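Local coordinates for protein Afp (Microbacterium arborescens, PDB 2YJK) that binds iron and, as a twelve-subunit Dps protein of the ferritin superfamily, probably takes it up and stores it inside a hollow shell, at residues C[129-132]-C[133-137]. Residues are numbered along the deposited sequence; the frame is centred on the assembly and turned at random.
Sequences GLDE and VDLTS
L130 and S137 touch across the tight turn that links helix 105-130 to helix 135-156 in the four-helix bundle of this ferritin-like fold. Out along L130, CB lies 3.9 Å from D134 O. With CG beside the backbone N (chi1 -64°) and an extended chi2, the branch carries CD1 over the first turn of the next helix, where CD1 comes to 3.8 Å from S137 O and 3.9 Å from S137 CB. The side chain is buried, with F24 of helix 15-45 also packed on it.

The turn itself closes on one carbonyl. L130 O accepts from D134 N at 3.0 Å, in the carbonyl plane, and from V133 N, which sits above that plane. Two N-H groups thus grip a single oxygen at the point where the chain turns back.

D134 then takes the N-cap of helix 135-156, its OD1 receiving a weak bond from T136 N at 3.2 Å. The other oxygen, OD2, pairs with R75 in a salt bridge, and R75 also bonds S137 OG, which ties helix 51-78 to this helix start.

D131 packs on L135 of a neighbouring subunit, and its side chain lies about 4 Å from a bound iron(III) ion; its OD1 is hydrogen-bonded to Q138. Within the same chain, L135 brings its CD2 methyl to 3.8 Å from D131 O.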
# COMPACT_ATOMS: atom_id res chain seq x y z
N GLY C 129 -6.95 15.43 38.59
CA GLY C 129 -8.03 14.74 39.32
C GLY C 129 -7.95 13.21 39.25
O GLY C 129 -8.43 12.54 40.15
N LEU C 130 -7.31 12.68 38.21
CA LEU C 130 -7.14 11.22 38.06
C LEU C 130 -5.85 10.68 38.72
O LEU C 130 -5.68 9.46 38.89
CB LEU C 130 -7.25 10.81 36.57
CG LEU C 130 -8.62 11.07 35.95
CD1 LEU C 130 -8.66 11.04 34.42
CD2 LEU C 130 -9.74 10.14 36.58
N ASP C 131 -4.95 11.59 39.09
CA ASP C 131 -3.64 11.21 39.60
C ASP C 131 -3.73 10.33 40.82
O ASP C 131 -2.92 9.44 41.00
CB ASP C 131 -2.78 12.43 39.96
CG ASP C 131 -1.34 12.06 40.23
OD1 ASP C 131 -0.65 11.54 39.29
OD2 ASP C 131 -0.88 12.25 41.37
N GLU C 132 -4.72 10.58 41.67
CA GLU C 132 -4.84 9.77 42.87
C GLU C 132 -5.74 8.56 42.71
O GLU C 132 -5.82 7.76 43.61
CB GLU C 132 -5.24 10.63 44.09
CG GLU C 132 -4.04 11.50 44.67
CD GLU C 132 -2.75 10.66 44.97
OE1 GLU C 132 -2.30 9.87 44.08
OE2 GLU C 132 -2.20 10.78 46.10
N VAL C 133 -6.38 8.40 41.56
CA VAL C 133 -7.54 7.52 41.47
C VAL C 133 -7.48 6.41 40.39
O VAL C 133 -7.85 5.24 40.68
CB VAL C 133 -8.82 8.38 41.28
CG1 VAL C 133 -10.07 7.53 41.30
CG2 VAL C 133 -8.88 9.48 42.38
N ASP C 134 -7.06 6.76 39.16
CA ASP C 134 -6.94 5.80 38.08
C ASP C 134 -5.89 6.28 37.09
O ASP C 134 -6.17 7.10 36.23
CB ASP C 134 -8.28 5.64 37.37
CG ASP C 134 -8.21 4.65 36.15
OD1 ASP C 134 -7.31 3.74 36.08
OD2 ASP C 134 -9.12 4.78 35.27
N LEU C 135 -4.70 5.73 37.20
CA LEU C 135 -3.57 6.03 36.33
C LEU C 135 -3.81 5.67 34.86
O LEU C 135 -3.27 6.32 33.96
CB LEU C 135 -2.31 5.34 36.89
CG LEU C 135 -1.85 6.00 38.22
CD1 LEU C 135 -0.53 5.43 38.85
CD2 LEU C 135 -1.69 7.50 38.01
N THR C 136 -4.60 4.62 34.61
CA THR C 136 -4.92 4.24 33.24
C THR C 136 -5.78 5.32 32.56
O THR C 136 -5.49 5.68 31.43
CB THR C 136 -5.54 2.83 33.19
OG1 THR C 136 -4.64 1.93 33.83
CG2 THR C 136 -5.75 2.32 31.74
N SER C 137 -6.77 5.86 33.26
CA SER C 137 -7.57 6.94 32.65
C SER C 137 -6.76 8.21 32.54
O SER C 137 -7.01 9.05 31.64
CB SER C 137 -8.89 7.23 33.41
OG SER C 137 -9.74 6.07 33.47